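Local coordinates for protein prephenate dehydratase (Arthrobacter aurescens, PDB 3MWB) that probably converts prephenate to phenylpyruvate in phenylalanine biosynthesis and binds the end product L-phenylalanine in its ACT domain, at residues 69-73 with 232-236; 202-208 with 245-251. All coordinates share one frame; numbering follows the deposited sequence.

Interaction 1. Residues 69-73 with 232-236; sequences ATLDA and RIESR. With PHE (phenylalanine), chain C; PHE (phenylalanine), chain D.
L71 and D72, near the end of helix 67-73, meet strand 232-236, whose axis runs at 76° to that of the helix and passes it at 10.3 Å. L71 points at the strand, and D72 reaches it with its carboxylate. D72 and R236 carry the polar part. The R236 guanidinium grips the carboxylate side-on with two nitrogens, one to each oxygen. NE reaches D72 OD1 at 2.8 Å and NH2 reaches D72 OD2 at 2.6 Å. Both oxygens are met on their syn side. The two flat groups are nearly coplanar, 15° apart, although neither hydrogen bond is straight. R236 gets there by folding: its chain bends at chi2 (-81°) and again at chi3, which brings NE to the helix. An alanine here is likely to leave the D72 carboxylate without its partner across the contact, with only the L71 packing left to join helix and strand.

L71 supplies the apolar part. Its CD1 lies 3.3 Å from E234 OE1, and its CD2 lies 3.6 Å from R232 NH1. It thus covers a second ion pair within the strand, where R232 NH1 meets E234 OE2 at 2.8 Å. R232 is held further by D250 and S248. E234 OE1 comes close to E234 OE2 of the second subunit, a like-charge approach that R232 would probably ease.

I233 CG2 touches one bound phenylalanine and S235 OG the other, and S235 OG and I233 N bond across to the second subunit. The contact joins the dehydratase domain to the strand that is outermost in the ACT sheet of this chain and pairs with the second subunit around the phenylalanine sites.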
loop_
_atom_site.group_PDB
_atom_site.type_symbol
_atom_site.label_atom_id
_atom_site.label_comp_id
_atom_site.label_asym_id
_atom_site.label_seq_id
_atom_site.Cartn_x
_atom_site.Cartn_y
_atom_site.Cartn_z
ATOM N N ALA A 69 -1.209 -22.884 23.203
ATOM C CA ALA A 69 0.016 -23.663 23.366
ATOM C C ALA A 69 0.609 -24.033 22.000
ATOM O O ALA A 69 1.815 -23.930 21.795
ATOM C CB ALA A 69 -0.228 -24.913 24.200
ATOM N N THR A 70 -0.241 -24.471 21.081
ATOM C CA THR A 70 0.205 -24.907 19.766
ATOM C C THR A 70 0.846 -23.765 18.979
ATOM O O THR A 70 1.921 -23.923 18.420
ATOM C CB THR A 70 -0.958 -25.486 18.954
ATOM O OG1 THR A 70 -1.363 -26.731 19.537
ATOM C CG2 THR A 70 -0.540 -25.699 17.507
ATOM N N LEU A 71 0.181 -22.616 18.976
ATOM C CA LEU A 71 0.621 -21.447 18.229
ATOM C C LEU A 71 1.960 -20.948 18.743
ATOM O O LEU A 71 2.802 -20.532 17.962
ATOM C CB LEU A 71 -0.431 -20.335 18.317
ATOM C CG LEU A 71 -1.805 -20.662 17.729
ATOM C CD1 LEU A 71 -2.756 -19.492 17.987
ATOM C CD2 LEU A 71 -1.685 -20.946 16.238
ATOM N N ASP A 72 2.172 -21.018 20.052
ATOM C CA ASP A 72 3.445 -20.562 20.611
ATOM C C ASP A 72 4.536 -21.603 20.363
ATOM O O ASP A 72 5.680 -21.253 20.026
ATOM C CB ASP A 72 3.284 -20.228 22.099
ATOM C CG ASP A 72 2.496 -18.942 22.317
ATOM O OD1 ASP A 72 2.287 -18.199 21.328
ATOM O OD2 ASP A 72 2.103 -18.659 23.472
ATOM N N ALA A 73 4.181 -22.875 20.498
ATOM C CA ALA A 73 5.191 -23.953 20.420
ATOM C C ALA A 73 5.849 -24.065 19.035
ATOM O O ALA A 73 7.072 -24.274 18.927
ATOM C CB ALA A 73 4.581 -25.278 20.834
ATOM N N ARG A 232 -5.646 -17.546 7.482
ATOM C CA ARG A 232 -5.429 -17.342 8.907
ATOM C C ARG A 232 -4.309 -16.361 9.156
ATOM O O ARG A 232 -3.252 -16.435 8.531
ATOM C CB ARG A 232 -5.129 -18.659 9.637
ATOM C CG ARG A 232 -5.092 -18.528 11.185
ATOM C CD ARG A 232 -4.782 -19.876 11.855
ATOM N NE ARG A 232 -3.479 -20.341 11.389
ATOM C CZ ARG A 232 -2.322 -20.057 11.978
ATOM N NH1 ARG A 232 -2.299 -19.343 13.100
ATOM N NH2 ARG A 232 -1.184 -20.482 11.443
ATOM N N ILE A 233 -4.571 -15.400 10.042
ATOM C CA ILE A 233 -3.482 -14.615 10.647
ATOM C C ILE A 233 -3.729 -14.393 12.144
ATOM O O ILE A 233 -4.868 -14.155 12.559
ATOM C CB ILE A 233 -3.270 -13.276 9.951
ATOM C CG1 ILE A 233 -2.211 -12.450 10.714
ATOM C CG2 ILE A 233 -4.607 -12.527 9.807
ATOM C CD1 ILE A 233 -1.922 -11.169 10.118
ATOM N N GLU A 234 -2.664 -14.517 12.941
ATOM C CA GLU A 234 -2.703 -14.241 14.371
ATOM C C GLU A 234 -1.363 -13.629 14.811
ATOM O O GLU A 234 -0.285 -14.179 14.563
ATOM C CB GLU A 234 -3.020 -15.510 15.193
ATOM C CG GLU A 234 -4.125 -16.390 14.593
ATOM C CD GLU A 234 -4.468 -17.619 15.413
ATOM O OE1 GLU A 234 -4.895 -17.463 16.579
ATOM O OE2 GLU A 234 -4.339 -18.742 14.881
ATOM N N SER A 235 -1.438 -12.464 15.440
ATOM C CA SER A 235 -0.287 -11.908 16.122
ATOM C C SER A 235 -0.156 -12.490 17.539
ATOM O O SER A 235 -1.149 -12.801 18.204
ATOM C CB SER A 235 -0.387 -10.382 16.155
ATOM O OG SER A 235 -1.558 -9.985 16.856
ATOM N N ARG A 236 1.090 -12.630 17.989
ATOM C CA ARG A 236 1.398 -13.144 19.316
ATOM C C ARG A 236 2.584 -12.345 19.856
ATOM O O ARG A 236 3.550 -12.141 19.134
ATOM C CB ARG A 236 1.770 -14.636 19.264
ATOM C CG ARG A 236 0.722 -15.573 18.616
ATOM C CD ARG A 236 -0.428 -15.961 19.562
ATOM N NE ARG A 236 0.034 -16.624 20.784
ATOM C CZ ARG A 236 -0.115 -16.130 22.013
ATOM N NH1 ARG A 236 -0.729 -14.969 22.216
ATOM N NH2 ARG A 236 0.339 -16.802 23.054
HETATM N N PHE C . -8.231 -14.026 2.305
HETATM C CA PHE C . -8.214 -12.531 2.535
HETATM C C PHE C . -6.817 -11.972 2.322
HETATM O O PHE C . -6.560 -10.771 2.608
HETATM C CB PHE C . -8.752 -12.144 3.944
HETATM C CG PHE C . -8.118 -12.910 5.098
HETATM C CD1 PHE C . -6.814 -12.606 5.540
HETATM C CD2 PHE C . -8.841 -13.928 5.753
HETATM C CE1 PHE C . -6.226 -13.309 6.592
HETATM C CE2 PHE C . -8.268 -14.640 6.823
HETATM C CZ PHE C . -6.947 -14.323 7.245
HETATM O OXT PHE C . -5.913 -12.737 1.912
HETATM N N PHE D . 2.248 -2.409 15.034
HETATM C CA PHE D . 2.456 -2.941 13.663
HETATM C C PHE D . 1.368 -2.518 12.677
HETATM O O PHE D . 0.454 -1.773 13.013
HETATM C CB PHE D . 2.645 -4.471 13.683
HETATM C CG PHE D . 1.507 -5.252 14.318
HETATM C CD1 PHE D . 0.311 -5.479 13.624
HETATM C CD2 PHE D . 1.658 -5.812 15.587
HETATM C CE1 PHE D . -0.724 -6.231 14.189
HETATM C CE2 PHE D . 0.615 -6.586 16.166
HETATM C CZ PHE D . -0.572 -6.773 15.471
HETATM O OXT PHE D . 1.370 -2.908 11.501
#

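Interaction 2. Residues 202-208 with 245-251; sequences TTVVVPL and YFFSIDA. With PHE (phenylalanine), chain D.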
loop_
_atom_site.group_PDB
_atom_site.type_symbol
_atom_site.label_atom_id
_atom_site.label_comp_id
_atom_site.label_asym_id
_atom_site.label_seq_id
_atom_site.Cartn_x
_atom_site.Cartn_y
_atom_site.Cartn_z
ATOM N N THR A 202 -0.077 -23.242 2.884
ATOM C CA THR A 202 1.283 -23.014 3.339
ATOM C C THR A 202 1.238 -22.177 4.602
ATOM O O THR A 202 0.556 -21.148 4.649
ATOM C CB THR A 202 2.184 -22.379 2.233
ATOM O OG1 THR A 202 2.332 -23.295 1.137
ATOM C CG2 THR A 202 3.608 -22.025 2.762
ATOM N N THR A 203 1.973 -22.617 5.621
ATOM C CA THR A 203 2.024 -21.935 6.914
ATOM C C THR A 203 3.428 -21.380 7.182
ATOM O O THR A 203 4.444 -22.056 6.938
ATOM C CB THR A 203 1.573 -22.883 8.085
ATOM O OG1 THR A 203 0.261 -23.406 7.826
ATOM C CG2 THR A 203 1.532 -22.145 9.436
ATOM N N VAL A 204 3.471 -20.158 7.704
ATOM C CA VAL A 204 4.710 -19.504 8.105
ATOM C C VAL A 204 4.557 -18.763 9.433
ATOM O O VAL A 204 3.454 -18.381 9.831
ATOM C CB VAL A 204 5.214 -18.481 7.060
ATOM C CG1 VAL A 204 5.688 -19.172 5.822
ATOM C CG2 VAL A 204 4.134 -17.403 6.742
ATOM N N VAL A 205 5.682 -18.551 10.110
ATOM C CA VAL A 205 5.689 -17.702 11.287
ATOM C C VAL A 205 6.671 -16.591 11.011
ATOM O O VAL A 205 7.845 -16.864 10.732
ATOM C CB VAL A 205 6.087 -18.481 12.577
ATOM C CG1 VAL A 205 6.366 -17.478 13.751
ATOM C CG2 VAL A 205 5.003 -19.491 12.944
ATOM N N VAL A 206 6.191 -15.349 11.049
ATOM C CA VAL A 206 7.019 -14.188 10.684
ATOM C C VAL A 206 7.236 -13.285 11.897
ATOM O O VAL A 206 6.288 -12.663 12.399
ATOM C CB VAL A 206 6.411 -13.371 9.493
ATOM C CG1 VAL A 206 7.383 -12.287 8.995
ATOM C CG2 VAL A 206 5.970 -14.328 8.345
ATOM N N PRO A 207 8.493 -13.220 12.370
ATOM C CA PRO A 207 8.879 -12.306 13.435
ATOM C C PRO A 207 8.828 -10.872 12.922
ATOM O O PRO A 207 9.270 -10.588 11.806
ATOM C CB PRO A 207 10.331 -12.707 13.746
ATOM C CG PRO A 207 10.477 -14.100 13.206
ATOM C CD PRO A 207 9.594 -14.121 11.985
ATOM N N LEU A 208 8.274 -9.979 13.725
ATOM C CA LEU A 208 8.299 -8.565 13.417
ATOM C C LEU A 208 9.666 -7.968 13.767
ATOM O O LEU A 208 10.089 -8.024 14.925
ATOM C CB LEU A 208 7.178 -7.858 14.185
ATOM C CG LEU A 208 6.913 -6.389 13.900
ATOM C CD1 LEU A 208 6.418 -6.168 12.472
ATOM C CD2 LEU A 208 5.911 -5.880 14.890
ATOM N N TYR A 245 6.727 -9.049 18.389
ATOM C CA TYR A 245 5.639 -9.921 17.959
ATOM C C TYR A 245 6.101 -10.930 16.929
ATOM O O TYR A 245 7.113 -10.730 16.259
ATOM C CB TYR A 245 4.491 -9.107 17.329
ATOM C CG TYR A 245 3.858 -8.092 18.242
ATOM C CD1 TYR A 245 2.793 -8.437 19.070
ATOM C CD2 TYR A 245 4.332 -6.776 18.280
ATOM C CE1 TYR A 245 2.215 -7.501 19.912
ATOM C CE2 TYR A 245 3.763 -5.831 19.119
ATOM C CZ TYR A 245 2.705 -6.198 19.925
ATOM O OH TYR A 245 2.152 -5.257 20.757
ATOM N N PHE A 246 5.339 -12.014 16.798
ATOM C CA PHE A 246 5.357 -12.747 15.562
ATOM C C PHE A 246 3.950 -12.900 14.995
ATOM O O PHE A 246 2.966 -12.781 15.717
ATOM C CB PHE A 246 6.087 -14.092 15.683
ATOM C CG PHE A 246 5.393 -15.088 16.549
ATOM C CD1 PHE A 246 4.313 -15.827 16.060
ATOM C CD2 PHE A 246 5.830 -15.313 17.856
ATOM C CE1 PHE A 246 3.662 -16.763 16.855
ATOM C CE2 PHE A 246 5.184 -16.255 18.673
ATOM C CZ PHE A 246 4.099 -16.977 18.177
ATOM N N PHE A 247 3.876 -13.127 13.689
ATOM C CA PHE A 247 2.613 -13.381 13.019
ATOM C C PHE A 247 2.577 -14.826 12.523
ATOM O O PHE A 247 3.485 -15.284 11.827
ATOM C CB PHE A 247 2.408 -12.397 11.878
ATOM C CG PHE A 247 2.593 -10.966 12.290
ATOM C CD1 PHE A 247 1.607 -10.316 13.010
ATOM C CD2 PHE A 247 3.767 -10.274 11.965
ATOM C CE1 PHE A 247 1.781 -8.970 13.410
ATOM C CE2 PHE A 247 3.945 -8.928 12.328
ATOM C CZ PHE A 247 2.953 -8.282 13.075
ATOM N N SER A 248 1.540 -15.539 12.935
ATOM C CA SER A 248 1.259 -16.901 12.503
ATOM C C SER A 248 0.258 -16.830 11.344
ATOM O O SER A 248 -0.831 -16.240 11.466
ATOM C CB SER A 248 0.671 -17.683 13.676
ATOM O OG SER A 248 0.616 -19.077 13.431
ATOM N N ILE A 249 0.634 -17.393 10.204
ATOM C CA ILE A 249 -0.106 -17.121 8.966
ATOM C C ILE A 249 -0.303 -18.403 8.154
ATOM O O ILE A 249 0.647 -19.182 7.967
ATOM C CB ILE A 249 0.648 -16.068 8.084
ATOM C CG1 ILE A 249 0.685 -14.678 8.756
ATOM C CG2 ILE A 249 0.000 -15.934 6.703
ATOM C CD1 ILE A 249 1.712 -13.732 8.159
ATOM N N ASP A 250 -1.532 -18.625 7.679
ATOM C CA ASP A 250 -1.794 -19.681 6.674
ATOM C C ASP A 250 -2.132 -19.012 5.357
ATOM O O ASP A 250 -3.015 -18.130 5.313
ATOM C CB ASP A 250 -2.967 -20.606 7.071
ATOM C CG ASP A 250 -2.744 -21.342 8.405
ATOM O OD1 ASP A 250 -1.574 -21.545 8.828
ATOM O OD2 ASP A 250 -3.756 -21.742 9.029
ATOM N N ALA A 251 -1.422 -19.407 4.293
ATOM C CA ALA A 251 -1.701 -18.939 2.925
ATOM C C ALA A 251 -2.223 -20.073 2.066
ATOM O O ALA A 251 -1.887 -21.254 2.314
ATOM C CB ALA A 251 -0.435 -18.349 2.303
HETATM N N PHE D . 2.248 -2.409 15.034
HETATM C CA PHE D . 2.456 -2.941 13.663
HETATM C C PHE D . 1.368 -2.518 12.677
HETATM O O PHE D . 0.454 -1.773 13.013
HETATM C CB PHE D . 2.645 -4.471 13.683
HETATM C CG PHE D . 1.507 -5.252 14.318
HETATM C CD1 PHE D . 0.311 -5.479 13.624
HETATM C CD2 PHE D . 1.658 -5.812 15.587
HETATM C CE1 PHE D . -0.724 -6.231 14.189
HETATM C CE2 PHE D . 0.615 -6.586 16.166
HETATM C CZ PHE D . -0.572 -6.773 15.471
HETATM O OXT PHE D . 1.370 -2.908 11.501
#
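T202 pairs with A251 in the antiparallel pairing of strands 202-207 and 245-251, and backbone bonds run on as far as L208 N to Y245 O at 2.9 Å. The T202-A251, V204-I249 and V206-F247 pairs are hydrogen-bonded. The alternating pairs are not; CA-H...O contacts such as T203 CA to I249 O lie alongside the backbone bonds.

Packing is tight in two places. V205 CG1 approaches F246 CD1 at 3.5 Å, set obliquely to the ring. It stands anti to the backbone N (chi1 168°), which turns it to that ring. On the other face, covered by helix 215-224, L208 CD1 meets the F247 ring at its edge, while L208 CD2 lies 3.8 Å from Y245 CD2. The bound phenylalanine fills in between. Its ring lies over the Y245 face, with CE2 above the centre. Its CG is 3.6 Å from F247 CZ, at the edge of that ring. The loose side is P207, partly exposed and little covered; Y245 is also partly exposed.

Toward the T202 end, T203 OG1 donates to D250 OD1 at 2.8 Å, arriving from above the carboxylate plane. The same hydroxyl bonds Y280.

The chemistry divides accordingly: backbone bonds and the T203-D250 bond join the strands. Y245 and F247 hold the ligand's ring and L208 its CB, while polar groups of both subunits bind its amino acid head.

The centres of the two interactions lie 8 Å apart, and their segments alternate along the chain: 69-73, 202-208, 232-236, 245-251. Strands 230-237 and 245-252 are neighbours in the four-stranded antiparallel ACT sheet, so strand 232-236 of interaction 1 lies directly beside strand 245-251 of interaction 2. They are tied by R232 NE to D250 OD2 at 2.8 Å and by the packing of S235 CB on F247 CD1. Helix 67-73 comes from the dehydratase part. Both interactions touch the phenylalanine of chain D. A continuous path therefore runs from that ligand through the sheet to the dehydratase domain, consistent with regulation by the end product.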